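PDB 2ESR: methyltransferase from Streptococcus pyogenes, which probably transfers a methyl group from S-adenosylmethionine to an RNA base, acting as a class I, Rossmann-like methyltransferase of the RsmD type. Local coordinates for residues A[113-116]-A[117-121]; A[59-63]-A[64-68]. One frame throughout, in Å; residues are numbered along the deposited sequence.

Contact 1. Residues A[113-116]-A[117-121]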
loop_
_atom_site.group_PDB
_atom_site.type_symbol
_atom_site.label_atom_id
_atom_site.label_comp_id
_atom_site.label_asym_id
_atom_site.label_seq_id
_atom_site.Cartn_x
_atom_site.Cartn_y
_atom_site.Cartn_z
ATOM N N GLU A 113 -24.176 -11.050 -1.733
ATOM C CA GLU A 113 -23.641 -11.277 -3.075
ATOM C C GLU A 113 -22.171 -10.897 -3.194
ATOM O O GLU A 113 -21.352 -11.659 -3.707
ATOM C CB GLU A 113 -24.400 -10.448 -4.114
ATOM C CG GLU A 113 -25.873 -10.739 -4.254
ATOM C CD GLU A 113 -26.154 -12.094 -4.861
ATOM O OE1 GLU A 113 -25.254 -12.664 -5.519
ATOM O OE2 GLU A 113 -27.289 -12.581 -4.689
ATOM N N THR A 114 -21.843 -9.697 -2.734
ATOM C CA THR A 114 -20.479 -9.202 -2.847
ATOM C C THR A 114 -19.491 -9.907 -1.927
ATOM O O THR A 114 -18.326 -10.099 -2.287
ATOM C CB THR A 114 -20.439 -7.699 -2.579
ATOM O OG1 THR A 114 -21.376 -7.049 -3.444
ATOM C CG2 THR A 114 -19.047 -7.154 -2.852
ATOM N N ILE A 115 -19.937 -10.281 -0.736
ATOM C CA ILE A 115 -19.033 -10.975 0.176
ATOM C C ILE A 115 -18.590 -12.294 -0.452
ATOM O O ILE A 115 -17.404 -12.611 -0.472
ATOM C CB ILE A 115 -19.705 -11.219 1.533
ATOM C CG1 ILE A 115 -19.767 -9.890 2.295
ATOM C CG2 ILE A 115 -18.951 -12.282 2.327
ATOM C CD1 ILE A 115 -20.481 -9.978 3.625
ATOM N N VAL A 116 -19.536 -13.049 -0.997
ATOM C CA VAL A 116 -19.188 -14.323 -1.620
ATOM C C VAL A 116 -18.256 -14.118 -2.825
ATOM O O VAL A 116 -17.211 -14.765 -2.938
ATOM C CB VAL A 116 -20.462 -15.079 -2.064
ATOM C CG1 VAL A 116 -20.087 -16.337 -2.840
ATOM C CG2 VAL A 116 -21.287 -15.453 -0.841
ATOM N N ALA A 117 -18.621 -13.207 -3.717
ATOM C CA ALA A 117 -17.803 -12.961 -4.896
ATOM C C ALA A 117 -16.406 -12.478 -4.515
ATOM O O ALA A 117 -15.418 -12.888 -5.118
ATOM C CB ALA A 117 -18.480 -11.928 -5.793
ATOM N N THR A 118 -16.324 -11.610 -3.511
ATOM C CA THR A 118 -15.029 -11.071 -3.108
ATOM C C THR A 118 -14.123 -12.120 -2.475
ATOM O O THR A 118 -12.937 -12.176 -2.784
ATOM C CB THR A 118 -15.205 -9.869 -2.156
ATOM O OG1 THR A 118 -15.962 -8.853 -2.832
ATOM C CG2 THR A 118 -13.850 -9.289 -1.756
ATOM N N ILE A 119 -14.672 -12.951 -1.592
ATOM C CA ILE A 119 -13.860 -13.986 -0.955
ATOM C C ILE A 119 -13.404 -14.998 -2.005
ATOM O O ILE A 119 -12.268 -15.480 -1.970
ATOM C CB ILE A 119 -14.640 -14.671 0.187
ATOM C CG1 ILE A 119 -14.882 -13.646 1.303
ATOM C CG2 ILE A 119 -13.861 -15.869 0.719
ATOM C CD1 ILE A 119 -15.682 -14.158 2.473
ATOM N N GLU A 120 -14.283 -15.317 -2.951
ATOM C CA GLU A 120 -13.906 -16.240 -4.017
ATOM C C GLU A 120 -12.757 -15.638 -4.825
ATOM O O GLU A 120 -11.805 -16.337 -5.177
ATOM C CB GLU A 120 -15.092 -16.507 -4.942
ATOM C CG GLU A 120 -16.171 -17.381 -4.336
ATOM C CD GLU A 120 -15.796 -18.855 -4.319
ATOM O OE1 GLU A 120 -16.594 -19.666 -3.797
ATOM O OE2 GLU A 120 -14.712 -19.205 -4.832
ATOM N N ALA A 121 -12.839 -14.337 -5.104
ATOM C CA ALA A 121 -11.799 -13.670 -5.876
ATOM C C ALA A 121 -10.484 -13.620 -5.114
ATOM O O ALA A 121 -9.419 -13.866 -5.690
ATOM C CB ALA A 121 -12.238 -12.262 -6.258
#
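Thr-118 leans back over the preceding turn of its helix and grips the carbonyl of Thr-114 twice. Its OG1 donates to Thr-114 O at 2.7 Å, and its backbone N reaches the same Thr-114 O at 2.8 Å, the two donors arriving from opposite faces of the carbonyl plane. The hydroxyl can do this because chi1 of -59° sets OG1 beside the backbone N, facing back up the helix; a threonine hydroxyl in a helix interior is thus satisfied by the main chain. Thr-114 CG2 adds a contact of 3.5 Å to Thr-118 OG1, while the Thr-114 hydroxyl itself bonds to Pro-109 O and Tyr-110 O in the loop before the helix. Regular i to i+4 backbone bonds run alongside: Ala-117 N to Glu-113 O, Ile-119 N to Ile-115 O and Glu-120 N to Val-116 O. The apolar part is a pair of isoleucines lying side by side and pointing the same way, with Ile-115 CG2 3.8 Å from Ile-119 CD1. Ile-119 CG1 also rests 3.3 Å from Ile-115 O. On another flank, chi1 of -73° sets Glu-120 CG beside the backbone N, 3.1 Å from Val-116 O; the bend at chi2 then turns the carboxylate, whose OE1 makes a weak hydrogen bond to Ala-149 N. The buried face of helix 111-124 (Ile-115, Thr-118, Ile-119) lies on the sheet, with Glu-113 and Ala-117 on the exposed side: Ile-115 and Ile-119 face strand 132-139, Thr-118 and Ile-119 meet Leu-106 of strand 101-106, and Val-116, Ile-119 and Glu-120 touch Ile-148 of strand 147-148.

Contact 2. Residues A[59-63]-A[64-68]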
loop_
_atom_site.group_PDB
_atom_site.type_symbol
_atom_site.label_atom_id
_atom_site.label_comp_id
_atom_site.label_asym_id
_atom_site.label_seq_id
_atom_site.Cartn_x
_atom_site.Cartn_y
_atom_site.Cartn_z
ATOM N N LEU A 59 -6.226 0.045 2.304
ATOM C CA LEU A 59 -7.649 0.353 2.312
ATOM C C LEU A 59 -8.094 0.683 0.895
ATOM O O LEU A 59 -7.398 1.396 0.175
ATOM C CB LEU A 59 -7.942 1.550 3.226
ATOM C CG LEU A 59 -7.748 1.386 4.737
ATOM C CD1 LEU A 59 -6.262 1.298 5.073
ATOM C CD2 LEU A 59 -8.381 2.568 5.450
ATOM N N VAL A 60 -9.243 0.153 0.490
ATOM C CA VAL A 60 -9.768 0.432 -0.837
ATOM C C VAL A 60 -11.154 1.028 -0.664
ATOM O O VAL A 60 -12.022 0.418 -0.051
ATOM C CB VAL A 60 -9.896 -0.839 -1.703
ATOM C CG1 VAL A 60 -10.345 -0.456 -3.116
ATOM C CG2 VAL A 60 -8.571 -1.582 -1.749
ATOM N N GLU A 61 -11.349 2.229 -1.195
ATOM C CA GLU A 61 -12.631 2.912 -1.093
ATOM C C GLU A 61 -12.776 3.811 -2.305
ATOM O O GLU A 61 -11.925 4.661 -2.554
ATOM C CB GLU A 61 -12.687 3.737 0.199
ATOM C CG GLU A 61 -13.951 4.576 0.355
ATOM C CD GLU A 61 -15.215 3.743 0.268
ATOM O OE1 GLU A 61 -15.368 2.803 1.080
ATOM O OE2 GLU A 61 -16.054 4.026 -0.615
ATOM N N LYS A 62 -13.858 3.615 -3.056
ATOM C CA LYS A 62 -14.114 4.390 -4.267
ATOM C C LYS A 62 -14.778 5.754 -4.075
ATOM O O LYS A 62 -14.576 6.660 -4.886
ATOM C CB LYS A 62 -14.956 3.560 -5.241
ATOM C CG LYS A 62 -14.238 3.202 -6.533
ATOM C CD LYS A 62 -13.723 4.449 -7.245
ATOM C CE LYS A 62 -12.987 4.096 -8.524
ATOM N NZ LYS A 62 -12.347 5.292 -9.130
ATOM N N ASN A 63 -15.569 5.901 -3.016
ATOM C CA ASN A 63 -16.263 7.163 -2.748
ATOM C C ASN A 63 -15.295 8.276 -2.340
ATOM O O ASN A 63 -14.436 8.088 -1.478
ATOM C CB ASN A 63 -17.320 6.959 -1.658
ATOM C CG ASN A 63 -18.076 8.232 -1.329
ATOM O OD1 ASN A 63 -17.521 9.169 -0.756
ATOM N ND2 ASN A 63 -19.353 8.271 -1.693
ATOM N N ARG A 64 -15.452 9.441 -2.961
ATOM C CA ARG A 64 -14.587 10.584 -2.690
ATOM C C ARG A 64 -14.700 11.139 -1.275
ATOM O O ARG A 64 -13.697 11.509 -0.670
ATOM C CB ARG A 64 -14.865 11.700 -3.700
ATOM C CG ARG A 64 -14.657 11.282 -5.148
ATOM C CD ARG A 64 -14.640 12.488 -6.074
ATOM N NE ARG A 64 -13.556 13.412 -5.743
ATOM C CZ ARG A 64 -12.263 13.104 -5.802
ATOM N NH1 ARG A 64 -11.881 11.891 -6.182
ATOM N NH2 ARG A 64 -11.349 14.011 -5.480
ATOM N N LYS A 65 -15.917 11.209 -0.750
ATOM C CA LYS A 65 -16.124 11.727 0.598
ATOM C C LYS A 65 -15.536 10.785 1.647
ATOM O O LYS A 65 -14.951 11.227 2.643
ATOM C CB LYS A 65 -17.619 11.953 0.847
ATOM C CG LYS A 65 -18.156 13.218 0.179
ATOM C CD LYS A 65 -19.671 13.327 0.276
ATOM C CE LYS A 65 -20.366 12.602 -0.872
ATOM N NZ LYS A 65 -20.027 11.154 -0.942
ATOM N N ALA A 66 -15.685 9.486 1.418
ATOM C CA ALA A 66 -15.148 8.492 2.338
ATOM C C ALA A 66 -13.628 8.614 2.343
ATOM O O ALA A 66 -12.993 8.565 3.392
ATOM C CB ALA A 66 -15.565 7.094 1.900
ATOM N N GLN A 67 -13.048 8.783 1.159
ATOM C CA GLN A 67 -11.599 8.919 1.037
ATOM C C GLN A 67 -11.083 10.079 1.878
ATOM O O GLN A 67 -10.052 9.969 2.543
ATOM C CB GLN A 67 -11.201 9.134 -0.426
ATOM C CG GLN A 67 -11.404 7.920 -1.313
ATOM C CD GLN A 67 -10.650 6.708 -0.811
ATOM O OE1 GLN A 67 -10.907 6.215 0.289
ATOM N NE2 GLN A 67 -9.707 6.220 -1.611
ATOM N N ALA A 68 -11.802 11.195 1.848
ATOM C CA ALA A 68 -11.403 12.365 2.614
ATOM C C ALA A 68 -11.393 12.027 4.100
ATOM O O ALA A 68 -10.450 12.358 4.820
ATOM C CB ALA A 68 -12.355 13.519 2.337
#
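The side-chain amide of Gln-67 presents one face to Glu-61, whose carbonyl oxygen sits over the amide carbon with Glu-61 O 3.0 Å from Gln-67 CD. Glu-61 CB lies on that same face, nearer the oxygen end, 3.1 Å from Gln-67 OE1. Although Gln-67 NE2 is also close to Glu-61 O, the angle is too poor for a hydrogen bond, so this is a face-on contact. The Glu-61 carboxylate, turned 70° from the amide, carries the methyl of Ala-66 over one face, CB being 3.7 Å from Glu-61 CD. Its OE2 accepts from Asn-63 N through the anti lone pair, and OE1 takes the N-H of Gly-41. The Asn-63 amide is approached from both faces: Lys-65 N and Ala-66 N come to OD1 from opposite sides of its plane. Only the second bond is well formed, Ala-66 N to Asn-63 OD1 at 2.9 Å and 158°; the one from Lys-65 N is weak, as is that from Lys-65 NZ, whose chain folds back through bends at chi3 and chi4. CG of Asn-63 stands anti to the backbone N (chi1 180°), which carries OD1 over the first turn, while Asn-63 O accepts from Gln-67 N at 3.1 Å. Asn-63 is therefore the N-cap of helix 64-75, its side chain standing in for the acceptor that the first turn lacks. Glu-61, just after strand 56-60, holds both this turn and Gly-41 of the probable glycine-rich cofactor loop. An acidic residue here binds the ribose hydroxyls of S-adenosylmethionine in many class I methyltransferases, a role Glu-61 may share.

From the N terminus, strand 56-60 comes first, and contact 2 closes the tight turn from it into helix 64-75, the opening step of a beta-alpha-beta unit that continues into strand 83-86. The chain then passes through helix 90-96 and strand 101-106 before entering helix 111-124, where contact 1 fastens one turn to the next without closing any wider loop. The two lie in series, neither nesting nor crossing, with centres 20 Å apart and nearest atoms about 9 Å apart. Contact 2 lies near the edge of the mixed sheet formed by strand 83-86; contact 1 belongs to a helix packed on the central strands 101-106 and 132-139 and reaching strand 147-148 at the far edge.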